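Local coordinates for peptidase M14 domain-containing protein (Shewanella amazonensis, PDB 2QVP) that is a putative zinc-dependent metallopeptidase of the M14 family, probably acting as a metallocarboxypeptidase, with its natural substrate not established, at residues Leu56-Gln61 with Glu95-Val100; Leu86-Gln91 with Ala261-Phe266. All coordinates share one frame; numbering follows the deposited sequence.

Interaction 1. Residues Leu56-Gln61 with Glu95-Val100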
# COMPACT_ATOMS: atom_id res chain seq x y z
N LEU A 56 0.58 9.09 -7.99
CA LEU A 56 1.03 10.41 -7.58
C LEU A 56 2.53 10.30 -7.44
O LEU A 56 3.01 9.35 -6.82
CB LEU A 56 0.40 10.82 -6.25
CG LEU A 56 -1.12 10.93 -6.13
CD1 LEU A 56 -1.49 11.51 -4.79
CD2 LEU A 56 -1.74 11.76 -7.23
N GLN A 57 3.28 11.25 -7.99
CA GLN A 57 4.74 11.22 -7.90
C GLN A 57 5.24 12.55 -7.37
O GLN A 57 4.74 13.61 -7.76
CB GLN A 57 5.36 10.91 -9.26
CG GLN A 57 5.00 9.52 -9.74
CD GLN A 57 5.78 9.06 -10.94
OE1 GLN A 57 5.66 9.63 -12.03
NE2 GLN A 57 6.56 7.97 -10.76
N SER A 58 6.22 12.50 -6.48
CA SER A 58 6.80 13.71 -5.94
C SER A 58 7.47 14.52 -7.07
O SER A 58 7.89 13.93 -8.09
CB SER A 58 7.78 13.41 -4.81
OG SER A 58 8.82 12.52 -5.20
N PRO A 59 7.54 15.85 -6.91
CA PRO A 59 8.15 16.71 -7.93
C PRO A 59 9.67 16.67 -7.99
O PRO A 59 10.33 16.47 -6.96
CB PRO A 59 7.70 18.11 -7.49
CG PRO A 59 7.51 18.02 -6.04
CD PRO A 59 7.02 16.63 -5.77
N GLY A 60 10.21 16.89 -9.19
CA GLY A 60 11.65 16.99 -9.42
C GLY A 60 12.46 15.79 -9.01
O GLY A 60 13.44 15.92 -8.28
N GLN A 61 12.03 14.62 -9.48
CA GLN A 61 12.71 13.36 -9.13
C GLN A 61 14.13 13.27 -9.76
O GLN A 61 14.28 13.39 -10.98
CB GLN A 61 11.81 12.15 -9.46
CG GLN A 61 10.59 12.09 -8.53
CD GLN A 61 9.77 10.85 -8.70
OE1 GLN A 61 9.93 10.15 -9.69
NE2 GLN A 61 8.92 10.53 -7.71
N GLU A 95 10.30 18.98 2.08
CA GLU A 95 11.74 18.77 2.21
C GLU A 95 12.08 17.30 1.98
O GLU A 95 13.09 17.01 1.36
CB GLU A 95 12.28 19.24 3.58
CG GLU A 95 12.45 20.76 3.76
CD GLU A 95 13.53 21.43 2.87
OE1 GLU A 95 14.40 20.74 2.27
OE2 GLU A 95 13.52 22.68 2.79
N LEU A 96 11.21 16.38 2.43
CA LEU A 96 11.39 14.93 2.20
C LEU A 96 11.78 14.57 0.76
O LEU A 96 12.58 13.66 0.57
CB LEU A 96 10.10 14.16 2.56
CG LEU A 96 10.08 12.63 2.38
CD1 LEU A 96 11.10 11.95 3.34
CD2 LEU A 96 8.68 12.04 2.55
N PHE A 97 11.23 15.28 -0.22
CA PHE A 97 11.47 14.97 -1.65
C PHE A 97 12.86 15.31 -2.13
O PHE A 97 13.27 14.86 -3.21
CB PHE A 97 10.41 15.62 -2.56
CG PHE A 97 8.98 15.36 -2.13
CD1 PHE A 97 8.56 14.09 -1.68
CD2 PHE A 97 8.04 16.38 -2.21
CE1 PHE A 97 7.24 13.87 -1.29
CE2 PHE A 97 6.72 16.17 -1.84
CZ PHE A 97 6.32 14.92 -1.36
N LYS A 98 13.61 16.07 -1.34
CA LYS A 98 15.03 16.31 -1.59
C LYS A 98 15.84 15.03 -1.36
O LYS A 98 16.97 14.97 -1.78
CB LYS A 98 15.60 17.43 -0.69
CG LYS A 98 15.00 18.84 -0.88
N ARG A 99 15.30 14.02 -0.66
CA ARG A 99 16.03 12.77 -0.42
C ARG A 99 15.37 11.46 -0.87
O ARG A 99 15.98 10.38 -0.69
CB ARG A 99 16.41 12.69 1.06
CG ARG A 99 15.27 12.64 2.03
CD ARG A 99 15.80 12.38 3.40
NE ARG A 99 14.72 12.27 4.37
CZ ARG A 99 14.13 13.29 4.98
NH1 ARG A 99 14.43 14.56 4.70
NH2 ARG A 99 13.18 13.03 5.87
N VAL A 100 14.18 11.53 -1.46
CA VAL A 100 13.48 10.35 -1.99
C VAL A 100 12.59 10.74 -3.18
O VAL A 100 12.06 11.84 -3.22
CB VAL A 100 12.59 9.66 -0.92
CG1 VAL A 100 11.37 10.55 -0.54
CG2 VAL A 100 12.16 8.25 -1.37
O HOH W 1 14.54 15.77 -5.66

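Interaction 2. Residues Leu86-Gln91 with Ala261-Phe266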
# COMPACT_ATOMS: atom_id res chain seq x y z
N LEU A 86 -3.54 9.21 3.10
CA LEU A 86 -3.98 10.59 3.10
C LEU A 86 -3.43 11.28 4.35
O LEU A 86 -2.91 12.39 4.26
CB LEU A 86 -5.52 10.63 3.03
CG LEU A 86 -6.26 11.81 2.47
CD1 LEU A 86 -7.77 11.53 2.63
CD2 LEU A 86 -5.88 13.09 3.14
N HIS A 87 -3.51 10.60 5.50
CA HIS A 87 -2.98 11.16 6.76
C HIS A 87 -1.44 11.36 6.71
O HIS A 87 -0.91 12.39 7.17
CB HIS A 87 -3.43 10.32 7.97
CG HIS A 87 -2.95 10.86 9.28
ND1 HIS A 87 -3.49 11.98 9.86
CD2 HIS A 87 -1.95 10.45 10.10
CE1 HIS A 87 -2.84 12.25 10.98
NE2 HIS A 87 -1.91 11.33 11.15
N PHE A 88 -0.74 10.38 6.14
CA PHE A 88 0.72 10.42 5.93
C PHE A 88 1.10 11.67 5.13
O PHE A 88 1.96 12.45 5.56
CB PHE A 88 1.20 9.10 5.25
CG PHE A 88 2.60 9.15 4.62
CD1 PHE A 88 3.74 9.10 5.40
CD2 PHE A 88 2.75 9.18 3.22
CE1 PHE A 88 5.00 9.14 4.82
CE2 PHE A 88 4.01 9.22 2.64
CZ PHE A 88 5.13 9.19 3.44
N LEU A 89 0.44 11.87 3.99
CA LEU A 89 0.73 13.02 3.11
C LEU A 89 0.51 14.36 3.76
O LEU A 89 1.30 15.30 3.56
CB LEU A 89 -0.12 12.97 1.83
CG LEU A 89 0.13 11.86 0.80
CD1 LEU A 89 -0.85 11.99 -0.34
CD2 LEU A 89 1.58 11.92 0.31
N SER A 90 -0.57 14.44 4.54
CA SER A 90 -0.97 15.64 5.22
C SER A 90 0.10 16.13 6.22
O SER A 90 0.23 17.33 6.46
CB SER A 90 -2.31 15.41 5.91
OG SER A 90 -2.12 14.75 7.14
N GLN A 91 0.87 15.19 6.79
CA GLN A 91 1.98 15.51 7.70
C GLN A 91 3.28 15.83 6.97
O GLN A 91 4.20 16.30 7.59
CB GLN A 91 2.26 14.34 8.65
CG GLN A 91 1.13 13.95 9.64
CD GLN A 91 1.41 12.62 10.40
OE1 GLN A 91 0.97 12.47 11.54
NE2 GLN A 91 2.14 11.66 9.77
N ALA A 261 2.13 5.70 10.19
CA ALA A 261 3.34 5.44 11.00
C ALA A 261 4.28 4.49 10.27
O ALA A 261 5.49 4.72 10.22
CB ALA A 261 2.94 4.85 12.33
N ALA A 262 3.72 3.41 9.72
CA ALA A 262 4.47 2.45 8.91
C ALA A 262 5.05 3.11 7.64
O ALA A 262 6.18 2.82 7.28
CB ALA A 262 3.60 1.26 8.53
N MSE A 263 4.28 4.01 6.99
CA MSE A 263 4.76 4.74 5.80
C MSE A 263 5.92 5.65 6.15
O MSE A 263 6.93 5.69 5.42
CB MSE A 263 3.64 5.54 5.13
CG MSE A 263 2.55 4.67 4.56
SE MSE A 263 0.94 5.60 4.07
CE MSE A 263 -0.32 4.14 4.14
N ASN A 264 5.81 6.34 7.28
CA ASN A 264 6.91 7.16 7.82
C ASN A 264 8.17 6.35 8.08
O ASN A 264 9.25 6.77 7.69
CB ASN A 264 6.53 7.84 9.14
CG ASN A 264 5.55 8.99 8.96
OD1 ASN A 264 5.57 9.71 7.95
ND2 ASN A 264 4.70 9.19 9.97
N THR A 265 8.03 5.19 8.73
CA THR A 265 9.16 4.30 9.04
C THR A 265 9.79 3.75 7.78
O THR A 265 11.00 3.69 7.68
CB THR A 265 8.72 3.14 9.94
OG1 THR A 265 8.07 3.66 11.10
CG2 THR A 265 9.91 2.31 10.39
N PHE A 266 8.94 3.35 6.83
CA PHE A 266 9.36 2.83 5.54
C PHE A 266 10.24 3.85 4.80
O PHE A 266 11.36 3.51 4.39
CB PHE A 266 8.12 2.42 4.73
CG PHE A 266 8.39 2.03 3.31
CD1 PHE A 266 8.92 0.78 3.00
CD2 PHE A 266 8.07 2.90 2.27
CE1 PHE A 266 9.14 0.43 1.66
CE2 PHE A 266 8.28 2.57 0.95
CZ PHE A 266 8.81 1.35 0.63
O HOH W 2 4.01 11.82 7.29

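Interaction 1. Residues Leu56-Gln61 with Glu95-Val100
Ser58 OG, set beside the ring of Phe97, is held by two hydrogen bonds: Gln61 NE2 donates to it at 3.2 Å with a nearly straight N-H line (174°), and Leu102, on the neighbouring strand, shares a hydrogen bond with it through its backbone N. The contact lies just past the C-terminal end of strand 51-57, in the mixed sheet of this M14-type alpha/beta fold, where the chain leaving that strand meets the 3-10 turn that leads into strand 101-105. The oxygen lies in the amide plane of Gln61. With chi1 at 56°, OG sits between the backbone N and carbonyl carbon of Ser58, while CB, directed toward the 95-100 segment by the backbone, meets the ring. Ser58 CB stands over one face of Phe97 in a CH-pi contact, 3.5 Å from the ring centroid and displaced toward CD1. Pro59 adds an apolar touch at a slant, its CD 3.7 Å from Phe97 CD2. Leu38 and Leu40 also touch the Phe97 side chain, so the ring joins this corner to the end of helix 24-38. No direct hydrogen bond crosses between the segments; instead a water lies 2.8 Å from Gly60 O and 2.9 Å from Phe97 O, within donating geometry of both carbonyls.

Interaction 2. Residues Leu86-Gln91 with Ala261-Phe266
Phe88 and Met263 mark the nearest approach of two helical segments whose axes come within 9.5 Å and whose N-to-C directions differ by 56°, their CA atoms 7.0 Å apart. Phe88 reaches across with CG anti to its own N (chi1 164°), presenting one ring face to Met263, a selenomethionine in this crystal. Met263 CB lies over that face in a CH-pi contact, 3.8 Å from the ring centroid and shifted toward CD1. The selenium approaches obliquely, 4.6 Å from the same centroid, making a Met-aromatic contact as the extended chain runs on past Phe88 CB. Helices 80-91 and 252-270 thus pack together within the alpha/beta fold of the M14 family, and Ala260, one turn before Asn264, also touches Phe88. At the ring edge sits Asn264, its OD1 3.2 Å from Phe88 CD1 and the amide plane turned 51° from the ring. Beyond it the amide planes of Gln91 and Asn264 are nearly parallel, their chains crossing at about a right angle, without a direct bond. A water ties the more open rim together: it donates to Asn264 OD1 at 2.7 Å and to Phe88 O at 2.8 Å, and accepts from Gln91 NE2.

Both interactions are partly buried and each centres on one phenylalanine with a CB over its face, yet they join different elements. Interaction 2 is a helix-helix contact, whereas interaction 1 joins the loop beyond the end of strand 51-57 to a short 3-10 turn; the centre of interaction 2 lies about 11 Å from the centre of the chain, that of interaction 1 about 18 Å. Segments 86-91 and 95-100 follow one another closely, so the chain passes from the helical contact almost directly into the turn before strand 101-105. Each uses a bridging water: between two main-chain carbonyls in interaction 1, but among one carbonyl and two side-chain amides in interaction 2. Helix 24-38 touches residues of both.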